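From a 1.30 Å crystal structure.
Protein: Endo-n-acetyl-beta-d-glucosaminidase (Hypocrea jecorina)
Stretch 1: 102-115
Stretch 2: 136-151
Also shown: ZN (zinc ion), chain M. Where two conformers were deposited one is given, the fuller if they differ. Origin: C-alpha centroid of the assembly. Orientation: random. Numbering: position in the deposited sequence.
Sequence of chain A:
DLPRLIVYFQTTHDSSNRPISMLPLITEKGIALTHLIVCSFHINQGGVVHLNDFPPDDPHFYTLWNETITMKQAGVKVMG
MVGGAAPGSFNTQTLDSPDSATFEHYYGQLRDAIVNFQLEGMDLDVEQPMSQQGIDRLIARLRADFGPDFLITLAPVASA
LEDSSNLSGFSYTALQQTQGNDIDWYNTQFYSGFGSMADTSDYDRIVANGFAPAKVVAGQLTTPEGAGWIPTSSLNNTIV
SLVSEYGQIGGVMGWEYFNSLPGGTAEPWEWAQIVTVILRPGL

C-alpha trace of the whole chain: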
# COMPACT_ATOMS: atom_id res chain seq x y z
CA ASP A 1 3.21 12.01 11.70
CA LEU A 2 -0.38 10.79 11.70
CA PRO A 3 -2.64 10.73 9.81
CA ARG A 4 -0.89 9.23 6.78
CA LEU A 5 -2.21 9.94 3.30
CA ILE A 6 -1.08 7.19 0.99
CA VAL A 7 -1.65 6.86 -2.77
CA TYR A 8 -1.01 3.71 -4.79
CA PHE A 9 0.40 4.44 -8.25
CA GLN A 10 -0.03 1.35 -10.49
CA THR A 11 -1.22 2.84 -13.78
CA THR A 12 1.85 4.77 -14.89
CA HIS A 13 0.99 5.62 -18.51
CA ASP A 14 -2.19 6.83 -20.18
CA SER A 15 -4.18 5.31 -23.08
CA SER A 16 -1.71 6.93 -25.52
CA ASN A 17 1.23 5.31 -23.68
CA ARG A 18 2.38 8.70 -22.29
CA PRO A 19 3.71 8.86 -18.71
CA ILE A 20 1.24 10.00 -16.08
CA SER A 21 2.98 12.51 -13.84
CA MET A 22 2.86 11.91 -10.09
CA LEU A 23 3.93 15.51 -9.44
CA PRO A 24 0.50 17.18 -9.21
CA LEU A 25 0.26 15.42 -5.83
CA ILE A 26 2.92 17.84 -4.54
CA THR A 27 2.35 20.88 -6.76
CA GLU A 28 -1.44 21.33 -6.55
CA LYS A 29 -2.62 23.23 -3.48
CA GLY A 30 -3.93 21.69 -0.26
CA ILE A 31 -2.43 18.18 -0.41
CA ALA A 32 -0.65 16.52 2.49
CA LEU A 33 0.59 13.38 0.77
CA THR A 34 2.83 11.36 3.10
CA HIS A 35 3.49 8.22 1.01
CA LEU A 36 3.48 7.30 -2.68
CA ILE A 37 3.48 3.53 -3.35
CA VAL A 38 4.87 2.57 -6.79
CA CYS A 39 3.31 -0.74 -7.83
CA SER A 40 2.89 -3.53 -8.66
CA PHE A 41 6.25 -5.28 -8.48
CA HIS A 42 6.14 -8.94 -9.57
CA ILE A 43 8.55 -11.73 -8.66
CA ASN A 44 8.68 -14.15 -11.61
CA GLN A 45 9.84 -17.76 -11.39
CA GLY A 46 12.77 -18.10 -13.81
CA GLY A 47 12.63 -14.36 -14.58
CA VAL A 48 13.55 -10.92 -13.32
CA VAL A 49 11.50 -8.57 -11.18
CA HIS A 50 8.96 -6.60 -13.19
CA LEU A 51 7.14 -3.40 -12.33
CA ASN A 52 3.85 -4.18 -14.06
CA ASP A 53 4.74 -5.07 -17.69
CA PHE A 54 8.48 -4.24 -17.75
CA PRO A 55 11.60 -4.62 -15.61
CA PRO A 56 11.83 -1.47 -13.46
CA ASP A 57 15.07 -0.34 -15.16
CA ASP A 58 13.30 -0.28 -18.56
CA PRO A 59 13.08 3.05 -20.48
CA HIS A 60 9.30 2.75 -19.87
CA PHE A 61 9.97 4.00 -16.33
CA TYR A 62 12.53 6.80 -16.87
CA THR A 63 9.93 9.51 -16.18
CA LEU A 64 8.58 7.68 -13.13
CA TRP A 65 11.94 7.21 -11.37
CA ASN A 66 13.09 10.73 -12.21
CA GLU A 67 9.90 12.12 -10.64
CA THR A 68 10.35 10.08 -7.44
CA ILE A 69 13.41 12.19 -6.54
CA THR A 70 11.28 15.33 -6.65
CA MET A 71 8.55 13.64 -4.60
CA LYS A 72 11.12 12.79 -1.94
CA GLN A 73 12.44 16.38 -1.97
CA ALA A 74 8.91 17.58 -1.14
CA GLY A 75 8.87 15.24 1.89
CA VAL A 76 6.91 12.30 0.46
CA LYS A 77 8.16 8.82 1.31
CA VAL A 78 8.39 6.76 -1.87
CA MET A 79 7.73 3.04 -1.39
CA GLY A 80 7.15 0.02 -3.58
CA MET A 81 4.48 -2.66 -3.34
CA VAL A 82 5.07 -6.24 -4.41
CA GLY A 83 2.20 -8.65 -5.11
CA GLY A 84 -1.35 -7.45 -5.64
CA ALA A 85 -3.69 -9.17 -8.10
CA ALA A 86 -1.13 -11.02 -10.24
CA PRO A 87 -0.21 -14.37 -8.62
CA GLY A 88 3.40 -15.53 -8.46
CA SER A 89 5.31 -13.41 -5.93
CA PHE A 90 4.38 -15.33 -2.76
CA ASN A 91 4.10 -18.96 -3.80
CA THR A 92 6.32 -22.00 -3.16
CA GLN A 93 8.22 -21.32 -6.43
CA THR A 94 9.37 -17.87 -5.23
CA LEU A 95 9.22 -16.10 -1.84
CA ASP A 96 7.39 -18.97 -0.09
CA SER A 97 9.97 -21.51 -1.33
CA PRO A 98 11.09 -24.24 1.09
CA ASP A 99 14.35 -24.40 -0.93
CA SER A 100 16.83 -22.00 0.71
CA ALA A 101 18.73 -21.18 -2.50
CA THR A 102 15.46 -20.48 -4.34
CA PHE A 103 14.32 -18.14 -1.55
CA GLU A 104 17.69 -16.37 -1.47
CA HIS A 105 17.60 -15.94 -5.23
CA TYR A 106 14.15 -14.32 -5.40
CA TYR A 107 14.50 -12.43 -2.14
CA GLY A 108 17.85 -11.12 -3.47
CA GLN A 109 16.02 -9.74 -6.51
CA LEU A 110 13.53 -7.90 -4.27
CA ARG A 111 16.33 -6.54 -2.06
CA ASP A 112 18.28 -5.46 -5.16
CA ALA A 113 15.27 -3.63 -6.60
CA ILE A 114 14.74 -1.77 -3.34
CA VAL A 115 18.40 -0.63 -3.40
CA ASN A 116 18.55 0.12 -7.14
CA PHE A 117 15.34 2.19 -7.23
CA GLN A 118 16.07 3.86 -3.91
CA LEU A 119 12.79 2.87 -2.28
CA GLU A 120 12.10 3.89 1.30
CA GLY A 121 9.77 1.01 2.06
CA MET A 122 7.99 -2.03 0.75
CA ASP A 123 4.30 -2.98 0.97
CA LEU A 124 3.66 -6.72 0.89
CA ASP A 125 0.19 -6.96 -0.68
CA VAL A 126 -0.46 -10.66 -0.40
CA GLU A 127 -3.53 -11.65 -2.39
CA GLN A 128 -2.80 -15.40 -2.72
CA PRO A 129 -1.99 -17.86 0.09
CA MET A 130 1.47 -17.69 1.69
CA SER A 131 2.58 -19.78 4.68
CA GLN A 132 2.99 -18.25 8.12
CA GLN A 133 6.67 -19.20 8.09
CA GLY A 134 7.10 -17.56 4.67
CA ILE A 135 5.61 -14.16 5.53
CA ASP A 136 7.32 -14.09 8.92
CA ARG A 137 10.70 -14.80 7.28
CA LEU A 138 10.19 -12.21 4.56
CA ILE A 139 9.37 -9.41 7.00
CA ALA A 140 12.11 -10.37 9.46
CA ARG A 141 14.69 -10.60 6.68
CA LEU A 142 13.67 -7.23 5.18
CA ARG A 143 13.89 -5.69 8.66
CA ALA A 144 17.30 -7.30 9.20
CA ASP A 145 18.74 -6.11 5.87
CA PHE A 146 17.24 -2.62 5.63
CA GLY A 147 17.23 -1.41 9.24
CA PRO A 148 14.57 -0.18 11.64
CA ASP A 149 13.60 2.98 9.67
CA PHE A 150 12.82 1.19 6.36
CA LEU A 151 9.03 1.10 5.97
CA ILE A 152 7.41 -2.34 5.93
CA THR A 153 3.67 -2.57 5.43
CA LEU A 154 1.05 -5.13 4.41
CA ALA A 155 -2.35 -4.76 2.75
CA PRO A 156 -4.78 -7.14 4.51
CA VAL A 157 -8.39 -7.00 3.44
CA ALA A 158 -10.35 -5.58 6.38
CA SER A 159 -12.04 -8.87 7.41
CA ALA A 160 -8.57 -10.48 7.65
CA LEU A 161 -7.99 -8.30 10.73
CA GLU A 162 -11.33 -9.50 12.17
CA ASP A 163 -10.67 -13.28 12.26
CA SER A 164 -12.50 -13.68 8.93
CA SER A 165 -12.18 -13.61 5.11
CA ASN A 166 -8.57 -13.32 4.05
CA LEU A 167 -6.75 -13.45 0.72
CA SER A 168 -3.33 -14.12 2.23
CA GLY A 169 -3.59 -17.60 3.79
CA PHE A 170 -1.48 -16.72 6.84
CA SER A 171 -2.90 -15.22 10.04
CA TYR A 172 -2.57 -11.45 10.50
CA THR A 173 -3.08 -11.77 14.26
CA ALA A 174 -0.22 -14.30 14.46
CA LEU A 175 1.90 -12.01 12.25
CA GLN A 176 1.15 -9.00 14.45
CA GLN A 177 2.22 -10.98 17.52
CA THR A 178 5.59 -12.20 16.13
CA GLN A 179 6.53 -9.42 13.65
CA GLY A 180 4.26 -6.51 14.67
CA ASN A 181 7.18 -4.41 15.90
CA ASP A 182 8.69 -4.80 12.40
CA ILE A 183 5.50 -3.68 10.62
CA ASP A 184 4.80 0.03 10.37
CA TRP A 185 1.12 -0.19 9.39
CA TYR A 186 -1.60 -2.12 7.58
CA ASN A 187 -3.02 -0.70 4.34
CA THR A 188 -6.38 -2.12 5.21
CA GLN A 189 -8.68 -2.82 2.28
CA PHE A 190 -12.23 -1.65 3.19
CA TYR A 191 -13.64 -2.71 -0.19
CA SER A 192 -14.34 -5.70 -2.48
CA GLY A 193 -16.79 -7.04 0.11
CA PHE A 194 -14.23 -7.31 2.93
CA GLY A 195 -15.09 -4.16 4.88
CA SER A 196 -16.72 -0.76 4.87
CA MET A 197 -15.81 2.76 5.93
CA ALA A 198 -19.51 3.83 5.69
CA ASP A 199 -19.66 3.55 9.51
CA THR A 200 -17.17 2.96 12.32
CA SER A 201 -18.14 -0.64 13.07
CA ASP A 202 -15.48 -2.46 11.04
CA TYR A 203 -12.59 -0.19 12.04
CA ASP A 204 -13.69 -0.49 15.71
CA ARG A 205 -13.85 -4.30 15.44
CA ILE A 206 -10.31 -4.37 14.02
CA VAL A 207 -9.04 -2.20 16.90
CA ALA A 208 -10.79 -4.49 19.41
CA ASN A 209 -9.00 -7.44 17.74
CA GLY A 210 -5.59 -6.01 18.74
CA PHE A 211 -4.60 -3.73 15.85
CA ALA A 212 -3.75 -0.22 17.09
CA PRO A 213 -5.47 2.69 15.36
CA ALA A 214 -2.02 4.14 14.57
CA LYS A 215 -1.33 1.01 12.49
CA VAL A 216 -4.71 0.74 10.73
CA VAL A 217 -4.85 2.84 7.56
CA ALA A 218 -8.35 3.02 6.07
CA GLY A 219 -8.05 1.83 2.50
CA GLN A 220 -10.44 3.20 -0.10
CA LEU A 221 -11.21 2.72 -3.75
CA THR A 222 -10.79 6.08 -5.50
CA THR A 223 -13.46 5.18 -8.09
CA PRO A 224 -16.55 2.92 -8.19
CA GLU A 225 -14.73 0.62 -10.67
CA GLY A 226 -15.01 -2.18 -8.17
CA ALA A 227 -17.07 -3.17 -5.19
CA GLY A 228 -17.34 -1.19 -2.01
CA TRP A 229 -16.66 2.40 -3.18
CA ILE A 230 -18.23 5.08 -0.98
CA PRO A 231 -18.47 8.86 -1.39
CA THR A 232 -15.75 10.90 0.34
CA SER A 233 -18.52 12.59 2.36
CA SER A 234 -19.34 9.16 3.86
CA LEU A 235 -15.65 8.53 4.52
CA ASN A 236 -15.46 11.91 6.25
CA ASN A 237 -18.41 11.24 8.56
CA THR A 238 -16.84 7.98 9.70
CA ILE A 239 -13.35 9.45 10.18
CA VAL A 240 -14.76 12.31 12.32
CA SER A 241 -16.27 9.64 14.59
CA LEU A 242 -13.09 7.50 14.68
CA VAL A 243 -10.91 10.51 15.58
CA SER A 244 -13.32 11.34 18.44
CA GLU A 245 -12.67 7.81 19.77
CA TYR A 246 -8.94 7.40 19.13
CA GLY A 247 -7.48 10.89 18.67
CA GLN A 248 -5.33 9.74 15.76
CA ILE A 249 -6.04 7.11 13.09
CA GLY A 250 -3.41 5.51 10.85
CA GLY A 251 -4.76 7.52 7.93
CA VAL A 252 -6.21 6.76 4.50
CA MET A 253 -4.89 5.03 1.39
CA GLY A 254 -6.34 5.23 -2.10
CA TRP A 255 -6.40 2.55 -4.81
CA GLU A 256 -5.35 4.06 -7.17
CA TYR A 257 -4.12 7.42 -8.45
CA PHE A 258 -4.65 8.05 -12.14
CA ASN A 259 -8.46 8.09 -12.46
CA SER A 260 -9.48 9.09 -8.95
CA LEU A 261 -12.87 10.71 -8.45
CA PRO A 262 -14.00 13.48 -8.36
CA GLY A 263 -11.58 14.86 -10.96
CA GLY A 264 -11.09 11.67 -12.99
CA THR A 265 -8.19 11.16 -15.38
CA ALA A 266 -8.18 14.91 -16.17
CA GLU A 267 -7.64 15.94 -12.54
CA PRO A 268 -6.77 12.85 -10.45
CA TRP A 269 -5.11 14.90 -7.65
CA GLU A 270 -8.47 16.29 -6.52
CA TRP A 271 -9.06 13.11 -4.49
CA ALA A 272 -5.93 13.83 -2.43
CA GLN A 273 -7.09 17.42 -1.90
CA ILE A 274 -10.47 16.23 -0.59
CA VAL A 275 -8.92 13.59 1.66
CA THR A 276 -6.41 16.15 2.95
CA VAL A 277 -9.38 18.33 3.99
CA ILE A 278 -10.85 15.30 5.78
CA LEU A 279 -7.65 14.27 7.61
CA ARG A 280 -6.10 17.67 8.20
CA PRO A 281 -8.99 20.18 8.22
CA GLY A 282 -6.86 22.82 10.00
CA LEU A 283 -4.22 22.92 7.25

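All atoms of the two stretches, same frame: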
# COMPACT_ATOMS: atom_id res chain seq x y z
N THR A 102 16.56 -21.08 -3.59
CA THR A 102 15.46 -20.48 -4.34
C THR A 102 14.97 -19.22 -3.62
O THR A 102 14.89 -18.15 -4.23
CB THR A 102 14.31 -21.48 -4.56
OG1 THR A 102 14.81 -22.58 -5.33
CG2 THR A 102 13.16 -20.84 -5.31
N PHE A 103 14.68 -19.32 -2.32
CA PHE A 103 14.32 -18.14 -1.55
C PHE A 103 15.36 -17.04 -1.65
O PHE A 103 15.02 -15.90 -1.97
CB PHE A 103 14.00 -18.44 -0.09
CG PHE A 103 13.75 -17.19 0.71
CD1 PHE A 103 12.54 -16.49 0.58
CD2 PHE A 103 14.74 -16.67 1.54
CE1 PHE A 103 12.33 -15.31 1.28
CE2 PHE A 103 14.52 -15.49 2.25
CZ PHE A 103 13.32 -14.82 2.11
N GLU A 104 16.63 -17.36 -1.40
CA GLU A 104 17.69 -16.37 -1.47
C GLU A 104 17.75 -15.69 -2.82
O GLU A 104 18.00 -14.48 -2.92
CB GLU A 104 19.06 -16.98 -1.14
CG GLU A 104 19.28 -17.25 0.32
CD GLU A 104 19.39 -15.99 1.16
OE1 GLU A 104 19.96 -14.97 0.70
OE2 GLU A 104 18.91 -16.03 2.31
N HIS A 105 17.53 -16.47 -3.88
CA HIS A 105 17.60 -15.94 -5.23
C HIS A 105 16.51 -14.88 -5.46
O HIS A 105 16.80 -13.78 -5.92
CB HIS A 105 17.48 -17.07 -6.26
CG HIS A 105 17.34 -16.58 -7.67
ND1 HIS A 105 18.37 -15.97 -8.35
CD2 HIS A 105 16.28 -16.59 -8.51
CE1 HIS A 105 17.96 -15.64 -9.56
NE2 HIS A 105 16.70 -16.00 -9.69
N TYR A 106 15.26 -15.23 -5.14
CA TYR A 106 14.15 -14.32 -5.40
C TYR A 106 14.09 -13.17 -4.40
O TYR A 106 13.82 -12.03 -4.77
CB TYR A 106 12.82 -15.08 -5.54
CG TYR A 106 12.83 -15.97 -6.76
CD1 TYR A 106 12.85 -15.40 -8.04
CD2 TYR A 106 12.89 -17.35 -6.65
CE1 TYR A 106 12.90 -16.20 -9.17
CE2 TYR A 106 12.95 -18.16 -7.78
CZ TYR A 106 12.95 -17.56 -9.04
OH TYR A 106 13.02 -18.35 -10.16
N TYR A 107 14.37 -13.48 -3.13
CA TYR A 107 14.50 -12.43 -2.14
C TYR A 107 15.61 -11.44 -2.56
O TYR A 107 15.44 -10.22 -2.46
CB TYR A 107 14.75 -12.98 -0.71
CG TYR A 107 15.10 -11.83 0.19
CD1 TYR A 107 14.10 -10.99 0.67
CD2 TYR A 107 16.44 -11.52 0.47
CE1 TYR A 107 14.41 -9.89 1.44
CE2 TYR A 107 16.76 -10.41 1.23
CZ TYR A 107 15.73 -9.60 1.71
OH TYR A 107 16.04 -8.52 2.49
N GLY A 108 16.73 -11.97 -3.05
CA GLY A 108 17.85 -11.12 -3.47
C GLY A 108 17.42 -10.15 -4.56
O GLY A 108 17.83 -9.00 -4.57
N GLN A 109 16.58 -10.62 -5.47
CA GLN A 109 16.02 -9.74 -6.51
C GLN A 109 15.18 -8.60 -5.92
O GLN A 109 15.28 -7.45 -6.36
CB GLN A 109 15.18 -10.53 -7.50
CG GLN A 109 15.95 -11.50 -8.41
CD GLN A 109 15.02 -12.17 -9.41
OE1 GLN A 109 13.81 -12.21 -9.20
NE2 GLN A 109 15.58 -12.68 -10.49
N LEU A 110 14.35 -8.93 -4.93
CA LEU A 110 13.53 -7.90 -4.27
C LEU A 110 14.41 -6.88 -3.54
O LEU A 110 14.23 -5.68 -3.69
CB LEU A 110 12.52 -8.55 -3.31
CG LEU A 110 11.59 -7.60 -2.54
CD1 LEU A 110 10.68 -6.80 -3.49
CD2 LEU A 110 10.77 -8.37 -1.51
N ARG A 111 15.38 -7.38 -2.78
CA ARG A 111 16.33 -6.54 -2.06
C ARG A 111 17.07 -5.63 -3.04
O ARG A 111 17.19 -4.42 -2.81
CB ARG A 111 17.32 -7.43 -1.29
CG ARG A 111 18.44 -6.70 -0.58
CD ARG A 111 19.65 -7.60 -0.31
NE ARG A 111 20.25 -8.09 -1.55
CZ ARG A 111 20.57 -9.36 -1.79
NH1 ARG A 111 20.39 -10.29 -0.85
NH2 ARG A 111 21.08 -9.70 -2.96
N ASP A 112 17.56 -6.22 -4.14
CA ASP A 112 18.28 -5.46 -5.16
C ASP A 112 17.44 -4.36 -5.79
O ASP A 112 17.95 -3.29 -6.09
CB ASP A 112 18.83 -6.38 -6.27
CG ASP A 112 20.00 -7.24 -5.82
OD1 ASP A 112 20.53 -7.01 -4.72
OD2 ASP A 112 20.38 -8.14 -6.60
N ALA A 113 16.16 -4.63 -6.01
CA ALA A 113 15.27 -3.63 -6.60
C ALA A 113 15.06 -2.48 -5.62
O ALA A 113 15.09 -1.30 -6.02
CB ALA A 113 13.95 -4.26 -6.99
N ILE A 114 14.87 -2.80 -4.35
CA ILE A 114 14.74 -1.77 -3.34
C ILE A 114 15.96 -0.83 -3.33
O ILE A 114 15.82 0.40 -3.25
CB ILE A 114 14.50 -2.39 -1.95
CG1 ILE A 114 13.12 -3.05 -1.90
CG2 ILE A 114 14.66 -1.34 -0.86
CD1 ILE A 114 12.97 -4.07 -0.79
N VAL A 115 17.16 -1.41 -3.39
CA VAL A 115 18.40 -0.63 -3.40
C VAL A 115 18.51 0.17 -4.70
O VAL A 115 18.76 1.38 -4.67
CB VAL A 115 19.64 -1.53 -3.22
CG1 VAL A 115 20.93 -0.76 -3.50
CG2 VAL A 115 19.66 -2.12 -1.83
N ASP A 136 6.52 -14.47 7.76
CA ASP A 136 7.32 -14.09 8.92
C ASP A 136 8.80 -13.91 8.53
O ASP A 136 9.44 -12.94 8.92
CB ASP A 136 7.20 -15.13 10.05
CG ASP A 136 5.81 -15.18 10.71
OD1 ASP A 136 4.85 -14.48 10.29
OD2 ASP A 136 5.68 -15.96 11.67
N ARG A 137 9.32 -14.87 7.75
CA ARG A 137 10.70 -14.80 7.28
C ARG A 137 10.91 -13.58 6.41
O ARG A 137 11.90 -12.87 6.57
CB ARG A 137 11.05 -16.07 6.49
CG ARG A 137 12.41 -16.00 5.79
CD ARG A 137 12.78 -17.28 5.08
NE ARG A 137 11.85 -17.63 4.01
CZ ARG A 137 11.92 -18.75 3.28
NH1 ARG A 137 12.87 -19.63 3.54
NH2 ARG A 137 11.03 -18.99 2.33
N LEU A 138 10.00 -13.32 5.48
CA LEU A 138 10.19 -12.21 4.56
C LEU A 138 10.30 -10.88 5.29
O LEU A 138 11.17 -10.07 5.00
CB LEU A 138 9.04 -12.18 3.55
CG LEU A 138 9.06 -11.10 2.47
CD1 LEU A 138 10.37 -11.08 1.67
CD2 LEU A 138 7.85 -11.28 1.56
N ILE A 139 9.38 -10.64 6.22
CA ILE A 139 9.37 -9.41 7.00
C ILE A 139 10.61 -9.31 7.88
O ILE A 139 11.26 -8.27 7.92
CB ILE A 139 8.09 -9.32 7.84
CG1 ILE A 139 6.89 -9.19 6.91
CG2 ILE A 139 8.16 -8.16 8.87
CD1 ILE A 139 5.58 -9.26 7.57
N ALA A 140 10.93 -10.39 8.60
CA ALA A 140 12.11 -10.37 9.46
C ALA A 140 13.41 -10.13 8.70
O ALA A 140 14.29 -9.41 9.16
CB ALA A 140 12.20 -11.66 10.29
N ARG A 141 13.52 -10.74 7.52
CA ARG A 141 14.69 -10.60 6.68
C ARG A 141 14.81 -9.18 6.11
O ARG A 141 15.90 -8.60 6.11
CB ARG A 141 14.70 -11.64 5.55
CG ARG A 141 15.87 -11.53 4.59
CD ARG A 141 17.23 -11.72 5.24
NE ARG A 141 18.26 -11.68 4.21
CZ ARG A 141 18.57 -12.72 3.44
NH1 ARG A 141 17.96 -13.88 3.60
NH2 ARG A 141 19.50 -12.59 2.50
N LEU A 142 13.68 -8.63 5.64
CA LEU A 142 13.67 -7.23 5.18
C LEU A 142 14.10 -6.29 6.30
O LEU A 142 14.92 -5.39 6.08
CB LEU A 142 12.28 -6.84 4.68
CG LEU A 142 11.91 -7.30 3.26
CD1 LEU A 142 10.42 -7.12 3.04
CD2 LEU A 142 12.72 -6.55 2.20
N ARG A 143 13.56 -6.50 7.50
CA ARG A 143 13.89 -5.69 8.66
C ARG A 143 15.38 -5.82 9.00
O ARG A 143 16.05 -4.83 9.33
CB ARG A 143 13.00 -6.11 9.84
CG ARG A 143 12.98 -5.18 11.04
CD ARG A 143 12.80 -3.72 10.65
NE ARG A 143 11.42 -3.36 10.30
CZ ARG A 143 11.11 -2.23 9.67
NH1 ARG A 143 12.09 -1.41 9.33
NH2 ARG A 143 9.86 -1.93 9.38
N ALA A 144 15.89 -7.04 8.93
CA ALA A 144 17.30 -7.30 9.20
C ALA A 144 18.22 -6.59 8.20
O ALA A 144 19.19 -5.95 8.60
CB ALA A 144 17.59 -8.82 9.21
N ASP A 145 17.89 -6.67 6.91
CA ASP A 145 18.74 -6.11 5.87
C ASP A 145 18.66 -4.59 5.71
O ASP A 145 19.65 -3.95 5.36
CB ASP A 145 18.45 -6.76 4.52
CG ASP A 145 18.86 -8.21 4.47
OD1 ASP A 145 19.49 -8.72 5.42
OD2 ASP A 145 18.56 -8.86 3.45
N PHE A 146 17.47 -4.03 5.93
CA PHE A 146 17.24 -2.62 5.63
C PHE A 146 17.18 -1.69 6.84
O PHE A 146 17.08 -0.47 6.67
CB PHE A 146 16.03 -2.43 4.71
CG PHE A 146 16.28 -2.90 3.31
CD1 PHE A 146 16.98 -2.11 2.41
CD2 PHE A 146 15.85 -4.15 2.90
CE1 PHE A 146 17.23 -2.55 1.12
CE2 PHE A 146 16.09 -4.60 1.61
CZ PHE A 146 16.79 -3.80 0.72
N GLY A 147 17.23 -2.24 8.05
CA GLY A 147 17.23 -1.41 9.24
C GLY A 147 15.85 -1.05 9.76
O GLY A 147 14.81 -1.34 9.13
N PRO A 148 15.81 -0.41 10.92
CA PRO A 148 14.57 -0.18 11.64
C PRO A 148 13.72 0.94 11.03
O PRO A 148 12.53 1.00 11.34
CB PRO A 148 15.04 0.22 13.05
CG PRO A 148 16.43 0.75 12.84
CD PRO A 148 16.99 -0.07 11.74
N ASP A 149 14.31 1.82 10.21
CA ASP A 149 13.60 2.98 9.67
C ASP A 149 13.08 2.75 8.24
O ASP A 149 12.34 3.59 7.73
CB ASP A 149 14.45 4.25 9.75
CG ASP A 149 14.65 4.73 11.18
OD1 ASP A 149 13.81 5.49 11.69
OD2 ASP A 149 15.67 4.36 11.79
N PHE A 150 13.45 1.63 7.62
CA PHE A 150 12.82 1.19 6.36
C PHE A 150 11.35 0.88 6.63
O PHE A 150 11.02 0.30 7.66
CB PHE A 150 13.53 -0.06 5.85
CG PHE A 150 13.11 -0.48 4.47
CD1 PHE A 150 13.51 0.25 3.35
CD2 PHE A 150 12.36 -1.63 4.28
CE1 PHE A 150 13.14 -0.13 2.07
CE2 PHE A 150 11.98 -2.03 2.98
CZ PHE A 150 12.36 -1.27 1.89
N LEU A 151 10.46 1.30 5.74
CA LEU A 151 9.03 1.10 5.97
C LEU A 151 8.60 -0.27 5.46
O LEU A 151 8.87 -0.62 4.33
CB LEU A 151 8.19 2.21 5.32
CG LEU A 151 8.46 3.60 5.91
CD1 LEU A 151 7.69 4.64 5.13
CD2 LEU A 151 8.12 3.67 7.41
ZN ZN M . 14.97 5.39 13.70
O HOH W 1 20.59 -9.93 1.93
O HOH W 2 13.81 7.20 14.18

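Helices 102-115 and 136-146 pack with their axes 11.7 Å apart at closest approach and their N-to-C directions 44° apart; the two stretches together bury 690 Å², both sides summed. Three residues, Phe103, Arg141 and Tyr107, each give up about 90 Å² to the partner stretch, and most of the polar geometry passes through them.

Arg141 projects toward the first helix and sits among Phe103, Glu104, Tyr107 and Arg111. Its guanidinium meets the Glu104 carboxylate end-on in a two-pronged salt bridge: Arg141 NH1 donates to Glu104 OE2 at 2.7 Å and Arg141 NH2 to Glu104 OE1 at 3.0 Å, with N-H...O angles of 166° and 173°, both nearly linear. The remaining donor, Arg141 NE, reaches Asp145 OD2 at 2.9 Å, one turn along its own helix. The aliphatic part is used as well, since Arg141 CG lies 3.8 Å from the centroid of the Tyr107 ring and 23° off its normal, a CH-pi contact over the face.

Tyr107 is the reciprocal knob, set among Leu138, Arg141, Leu142 and Asp145. Leu138 CD1 (3.9 Å from Tyr107 CD1) and Leu142 CD2 (3.8 Å from Tyr107 CE1) line the ring edge, while Tyr107 OH donates to Asp145 OD2 at 2.7 Å. That same oxygen therefore accepts from both Tyr107 and Arg141. Water 1 also donates to Asp145 OD2 (2.8 Å) and accepts from Arg111 NH1 (2.8 Å) and Arg141 NH2 (2.9 Å), so it bridges two like-charged groups whose nitrogens, Arg111 NH1 and Arg141 NH2, are 4.2 Å apart.

Phe103 offers one face to Arg137, whose guanidinium lies flat on it: centres 3.7 Å apart, planes at 14°, a cation-pi stack.

Farther along, the contact turns apolar: Ile114 CG2 is 3.5 Å from both Phe146 CE1 and Phe150 CE1.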